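Local coordinates for fatty acid synthase 1, isoform A (Drosophila melanogaster, PDB 6FN6) that contributes the dehydratase, enoylreductase and ketoreductase modifying steps of fatty acid synthesis, as the modifying region of a larger multifunctional enzyme, at the interface of chains A and B. Numbering follows the deposited sequence. Chains: chain A/B, Fatty acid synthase 1, isoform A.

Contact 1: the interface of chains A and B. Residues chain A 702, 831-833; chain B 829-830, 832.
A:Gly833, in strand 830-833, pairs with B:Thr829, just before the same strand of the other subunit, across the dimer axis in the nucleotide-binding half of the enoylreductase, a member of the medium-chain dehydrogenase/reductase family. The backbone N of A:Gly833 donates to the carbonyl O of B:Thr829 at 3.0 Å, meeting it almost head-on with a C=O...N angle of 172°. A:His832 and B:Ser830 form the antiparallel bridge pair, so strand 830-833 of one subunit continues the sheet of the other.

On one side of this backbone pairing, the hydroxyl of B:Ser830 reaches the imidazole of A:His832, with OG 3.0 Å from ND1. The hydroxyl and A:Arg702 NE both lie at ND1, so a hydrogen bond donated by the hydroxyl would have to compete with the arginine; its direction is not seen. CB of the serine lies near CE1 of the same ring, at 3.7 Å. Further along, A:His832 meets its symmetry mate B:His832 edge-to-face, the planes turned 85° from each other and the NE2 atoms 4.5 Å apart. Two protonated rings would probably be disfavoured here, and an accepting ND1 would be consistent with a neutral A:His832, though protonation is not seen.

Behind the histidine stands A:Arg702, at the end of helix 689-702. Its NE gives a hydrogen bond to A:His832 ND1 at 3.2 Å, which probably helps hold the imidazole; ND1 lies in the guanidinium plane, while NE is tilted from the imidazole plane. The arginine chain bends at chi2 and chi3, which turns the guanidinium across the strand end. NH2 then donates to the carbonyl O of A:Gly833 at 2.9 Å, coming from above the carbonyl plane, and makes a weak bond to B:Ser830 OG. The NH2 group also passes close to B:Thr829 O, but its N-H bonds point elsewhere.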
ATOM      1  N   ARG A 702       5.003 -21.166  -1.504  1.00 53.79           N
ATOM      2  CA  ARG A 702       4.844 -19.783  -1.936  1.00 50.45           C
ATOM      3  C   ARG A 702       6.178 -19.034  -1.966  1.00 46.25           C
ATOM      4  O   ARG A 702       6.554 -18.466  -2.992  1.00 46.69           O
ATOM      5  CB  ARG A 702       3.855 -19.064  -1.016  1.00 51.53           C
ATOM      6  CG  ARG A 702       2.446 -19.646  -1.052  1.00 52.76           C
ATOM      7  CD  ARG A 702       1.715 -19.281  -2.334  1.00 54.19           C
ATOM      8  NE  ARG A 702       1.382 -17.858  -2.380  1.00 53.71           N
ATOM      9  CZ  ARG A 702       0.247 -17.332  -1.927  1.00 52.06           C
ATOM     10  NH1 ARG A 702      -0.689 -18.101  -1.391  1.00 51.82           N
ATOM     11  NH2 ARG A 702       0.047 -16.026  -2.015  1.00 51.57           N
ATOM     12  N   PHE A 831       4.719  -9.791  -2.675  1.00 45.53           N
ATOM     13  CA  PHE A 831       3.883  -9.821  -1.484  1.00 41.76           C
ATOM     14  C   PHE A 831       2.893 -10.974  -1.612  1.00 41.81           C
ATOM     15  O   PHE A 831       2.176 -11.073  -2.607  1.00 41.77           O
ATOM     16  CB  PHE A 831       3.150  -8.494  -1.296  1.00 41.16           C
ATOM     17  CG  PHE A 831       2.615  -8.293   0.092  1.00 41.53           C
ATOM     18  CD1 PHE A 831       1.457  -8.932   0.506  1.00 40.41           C
ATOM     19  CD2 PHE A 831       3.275  -7.467   0.987  1.00 42.98           C
ATOM     20  CE1 PHE A 831       0.970  -8.750   1.783  1.00 38.95           C
ATOM     21  CE2 PHE A 831       2.790  -7.280   2.265  1.00 42.43           C
ATOM     22  CZ  PHE A 831       1.638  -7.925   2.663  1.00 40.40           C
ATOM     23  N   HIS A 832       2.873 -11.850  -0.612  1.00 43.92           N
ATOM     24  CA  HIS A 832       2.023 -13.038  -0.648  1.00 48.00           C
ATOM     25  C   HIS A 832       0.979 -13.052   0.457  1.00 43.70           C
ATOM     26  O   HIS A 832       1.313 -13.155   1.638  1.00 48.91           O
ATOM     27  CB  HIS A 832       2.876 -14.300  -0.538  1.00 50.25           C
ATOM     28  CG  HIS A 832       3.699 -14.577  -1.754  1.00 53.13           C
ATOM     29  ND1 HIS A 832       3.221 -15.294  -2.829  1.00 53.81           N
ATOM     30  CD2 HIS A 832       4.967 -14.223  -2.070  1.00 54.53           C
ATOM     31  CE1 HIS A 832       4.162 -15.379  -3.752  1.00 55.63           C
ATOM     32  NE2 HIS A 832       5.231 -14.736  -3.317  1.00 56.11           N
ATOM     33  N   GLY A 833      -0.286 -12.958   0.066  1.00 37.48           N
ATOM     34  CA  GLY A 833      -1.380 -13.227   0.979  1.00 36.58           C
ATOM     35  C   GLY A 833      -1.530 -14.727   1.127  1.00 36.89           C
ATOM     36  O   GLY A 833      -1.803 -15.426   0.152  1.00 37.27           O
TER
ATOM     37  N   THR B 829      -3.777 -14.083  -2.915  1.00 46.40           N
ATOM     38  CA  THR B 829      -3.118 -13.639  -4.136  1.00 46.05           C
ATOM     39  C   THR B 829      -1.655 -13.262  -3.910  1.00 46.09           C
ATOM     40  O   THR B 829      -1.166 -13.257  -2.779  1.00 46.37           O
ATOM     41  CB  THR B 829      -3.846 -12.431  -4.738  1.00 45.02           C
ATOM     42  OG1 THR B 829      -4.044 -11.439  -3.725  1.00 44.43           O
ATOM     43  CG2 THR B 829      -5.187 -12.851  -5.302  1.00 45.13           C
ATOM     44  N   SER B 830      -0.967 -12.949  -5.004  1.00 45.91           N
ATOM     45  CA  SER B 830       0.413 -12.478  -4.949  1.00 45.87           C
ATOM     46  C   SER B 830       0.593 -11.246  -5.828  1.00 44.96           C
ATOM     47  O   SER B 830       0.027 -11.165  -6.918  1.00 44.80           O
ATOM     48  CB  SER B 830       1.378 -13.579  -5.396  1.00 47.00           C
ATOM     49  OG  SER B 830       1.050 -14.819  -4.797  1.00 94.99           O
ATOM     50  N   HIS B 832       3.617  -9.178  -7.727  1.00 54.97           N
ATOM     51  CA  HIS B 832       5.007  -9.345  -8.141  1.00 57.76           C
ATOM     52  C   HIS B 832       5.581  -8.099  -8.800  1.00 57.20           C
ATOM     53  O   HIS B 832       5.153  -7.701  -9.884  1.00 55.27           O
ATOM     54  CB  HIS B 832       5.134 -10.524  -9.108  1.00 54.65           C
ATOM     55  CG  HIS B 832       4.952 -11.861  -8.459  1.00 55.60           C
ATOM     56  ND1 HIS B 832       5.991 -12.547  -7.867  1.00 56.51           N
ATOM     57  CD2 HIS B 832       3.855 -12.640  -8.309  1.00 57.47           C
ATOM     58  CE1 HIS B 832       5.542 -13.690  -7.383  1.00 57.40           C
ATOM     59  NE2 HIS B 832       4.249 -13.771  -7.638  1.00 58.49           N
TER

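Contact 2: the interface of chains A and B. Residues chain A 822-823, 826; chain B 195, 811, 813-815, 817.
A:Leu826 and B:Leu814 form the tightly packed part of this enoylreductase dimer contact, where the 3-10 helix 822-827 of one subunit lies against the short helix 812-815 of the other. The two leucine side chains run past each other in opposite directions, with CD2 of A:Leu826 3.6 Å from CB of B:Leu814. The other methyl, CD1, rests near the carbonyl O of B:Leu814. A:Met822 crosses B:Leu814 at about a right angle: its chain is extended through chi2 (179°) and turns at chi3, bringing CE of A:Met822 to 3.8 Å from CD1 of B:Leu814. CB of B:Asp813 lies alongside the thioether, lending aliphatic surface.

Beside this apolar patch, the side-chain OD1 of B:Asn817 accepts from the backbone N of A:Ser823 at 3.0 Å. The donor lies in the carbonyl plane, on a lone pair. OD1 thereby probably acts as a cap at the start of the partner's 3-10 helix, and A:Ser823 OG adds a weak bond to the same oxygen.

The rim is looser. B:Lys811 brings CD no nearer than 4.5 Å to CD2 of A:Leu826, and the guanidinium of B:Arg195 approaches A:Ser823 through van der Waals contact, NH2 to CB being 3.9 Å. One guanidinium face carries CB of B:Asn817, set toward its rim. B:Ser815 OG donates a hydrogen bond to the carbonyl O of B:Lys811 from above the carbonyl plane, bracing the turn within its own chain. B:Arg195 belongs to strand 191-196 in the C-terminal hotdog fold of the dehydratase, so the site sits where that domain overlies its own enoylreductase and the partner's 3-10 helix.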
ATOM      1  N   MET A 822       3.753   1.022  -2.526  1.00 47.96           N
ATOM      2  CA  MET A 822       4.203   0.158  -3.612  1.00 45.32           C
ATOM      3  C   MET A 822       5.672   0.378  -3.994  1.00 48.50           C
ATOM      4  O   MET A 822       6.167  -0.239  -4.937  1.00 48.81           O
ATOM      5  CB  MET A 822       3.309   0.358  -4.837  1.00 44.52           C
ATOM      6  CG  MET A 822       1.901  -0.177  -4.646  1.00 44.16           C
ATOM      7  SD  MET A 822       0.817   0.077  -6.066  1.00 45.87           S
ATOM      8  CE  MET A 822       1.598  -0.985  -7.276  1.00 43.87           C
ATOM      9  N   SER A 823       6.363   1.258  -3.276  1.00 51.30           N
ATOM     10  CA  SER A 823       7.785   1.480  -3.527  1.00 53.16           C
ATOM     11  C   SER A 823       8.570   0.198  -3.255  1.00 52.31           C
ATOM     12  O   SER A 823       9.594  -0.061  -3.889  1.00 52.33           O
ATOM     13  CB  SER A 823       8.327   2.622  -2.662  1.00 54.44           C
ATOM     14  OG  SER A 823       8.371   2.259  -1.295  1.00 54.18           O
ATOM     15  N   LEU A 826       9.713  -1.959  -6.102  1.00 47.10           N
ATOM     16  CA  LEU A 826      10.852  -1.559  -6.927  1.00 46.57           C
ATOM     17  C   LEU A 826      12.025  -2.510  -6.718  1.00 47.11           C
ATOM     18  O   LEU A 826      12.880  -2.652  -7.591  1.00 48.26           O
ATOM     19  CB  LEU A 826      11.283  -0.124  -6.612  1.00 47.58           C
ATOM     20  CG  LEU A 826      10.425   0.992  -7.208  1.00 46.19           C
ATOM     21  CD1 LEU A 826      10.755   2.336  -6.572  1.00 46.25           C
ATOM     22  CD2 LEU A 826      10.609   1.053  -8.715  1.00 47.15           C
TER
ATOM     23  N   ARG B 195      10.848  11.739  -0.567  1.00 50.46           N
ATOM     24  CA  ARG B 195      10.039  11.312   0.567  1.00 52.19           C
ATOM     25  C   ARG B 195      10.827  11.341   1.871  1.00 48.39           C
ATOM     26  O   ARG B 195      12.057  11.267   1.874  1.00 48.51           O
ATOM     27  CB  ARG B 195       9.493   9.901   0.332  1.00 58.76           C
ATOM     28  CG  ARG B 195       8.175   9.863  -0.422  1.00 65.21           C
ATOM     29  CD  ARG B 195       7.718   8.432  -0.684  1.00 71.37           C
ATOM     30  NE  ARG B 195       8.377   7.850  -1.853  1.00 78.19           N
ATOM     31  CZ  ARG B 195       9.115   6.741  -1.846  1.00 83.97           C
ATOM     32  NH1 ARG B 195       9.321   6.056  -0.724  1.00 84.47           N
ATOM     33  NH2 ARG B 195       9.660   6.313  -2.976  1.00 87.26           N
ATOM     34  N   LYS B 811       6.237   1.250 -13.851  1.00 60.31           N
ATOM     35  CA  LYS B 811       7.104   1.916 -12.882  1.00 63.72           C
ATOM     36  C   LYS B 811       6.473   3.129 -12.192  1.00 58.65           C
ATOM     37  O   LYS B 811       6.949   3.549 -11.139  1.00 57.88           O
ATOM     38  CB  LYS B 811       8.405   2.347 -13.567  1.00 65.85           C
ATOM     39  CG  LYS B 811       9.234   1.191 -14.117  1.00 65.31           C
ATOM     40  CD  LYS B 811       9.724   0.271 -13.008  1.00 64.70           C
ATOM     41  CE  LYS B 811      10.535  -0.891 -13.556  1.00 65.97           C
ATOM     42  NZ  LYS B 811      11.835  -0.455 -14.134  1.00 67.16           N
ATOM     43  N   ASP B 813       3.479   3.874 -10.490  1.00 55.85           N
ATOM     44  CA  ASP B 813       2.975   3.674  -9.136  1.00 58.03           C
ATOM     45  C   ASP B 813       4.076   3.194  -8.194  1.00 55.81           C
ATOM     46  O   ASP B 813       4.053   3.484  -6.997  1.00 53.96           O
ATOM     47  CB  ASP B 813       1.817   2.672  -9.144  1.00 59.35           C
ATOM     48  CG  ASP B 813       0.586   3.213  -9.848  1.00 60.25           C
ATOM     49  OD1 ASP B 813      -0.171   3.980  -9.216  1.00 60.51           O
ATOM     50  OD2 ASP B 813       0.374   2.871 -11.029  1.00 60.07           O
ATOM     51  N   LEU B 814       5.036   2.456  -8.741  1.00 59.93           N
ATOM     52  CA  LEU B 814       6.176   1.987  -7.964  1.00 61.52           C
ATOM     53  C   LEU B 814       7.070   3.150  -7.543  1.00 60.20           C
ATOM     54  O   LEU B 814       7.433   3.274  -6.373  1.00 61.90           O
ATOM     55  CB  LEU B 814       6.980   0.971  -8.774  1.00 64.50           C
ATOM     56  CG  LEU B 814       6.606  -0.497  -8.557  1.00 65.24           C
ATOM     57  CD1 LEU B 814       5.111  -0.705  -8.740  1.00 65.24           C
ATOM     58  CD2 LEU B 814       7.387  -1.391  -9.503  1.00 65.07           C
ATOM     59  N   SER B 815       7.424   3.996  -8.506  1.00 54.92           N
ATOM     60  CA  SER B 815       8.252   5.165  -8.235  1.00 53.77           C
ATOM     61  C   SER B 815       7.521   6.137  -7.319  1.00 56.11           C
ATOM     62  O   SER B 815       8.085   6.637  -6.346  1.00 55.30           O
ATOM     63  CB  SER B 815       8.639   5.864  -9.541  1.00 54.37           C
ATOM     64  OG  SER B 815       9.285   4.970 -10.432  1.00 55.46           O
ATOM     65  N   ASN B 817       5.294   5.500  -5.309  1.00 48.42           N
ATOM     66  CA  ASN B 817       4.938   4.839  -4.055  1.00 45.19           C
ATOM     67  C   ASN B 817       3.427   4.896  -3.830  1.00 45.39           C
ATOM     68  O   ASN B 817       2.962   5.170  -2.722  1.00 45.67           O
ATOM     69  CB  ASN B 817       5.676   5.482  -2.874  1.00 43.53           C
ATOM     70  CG  ASN B 817       5.468   4.724  -1.570  1.00 44.95           C
ATOM     71  OD1 ASN B 817       5.555   3.498  -1.529  1.00 44.32           O
ATOM     72  ND2 ASN B 817       5.195   5.457  -0.496  1.00 47.25           N
TER

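The C-alpha centres of contact 1 and contact 2 lie about 17 Å apart in one continuous two-fold interface, and each recurs with the chains exchanged. They share no residue, but are joined through chain A, where the 3-10 helix 822-827 of contact 2 leads into strand 830-833 of contact 1. Contact 1 extends the sheet at the centre of the enoylreductase dimer, whereas contact 2 reaches toward the dehydratase: its centre is about 23 Å from B:His24, against about 36 Å from contact 1 to A:His24. Both probably contribute to dimerisation, and contact 2 may also help set the dehydratase against the enoylreductase pair.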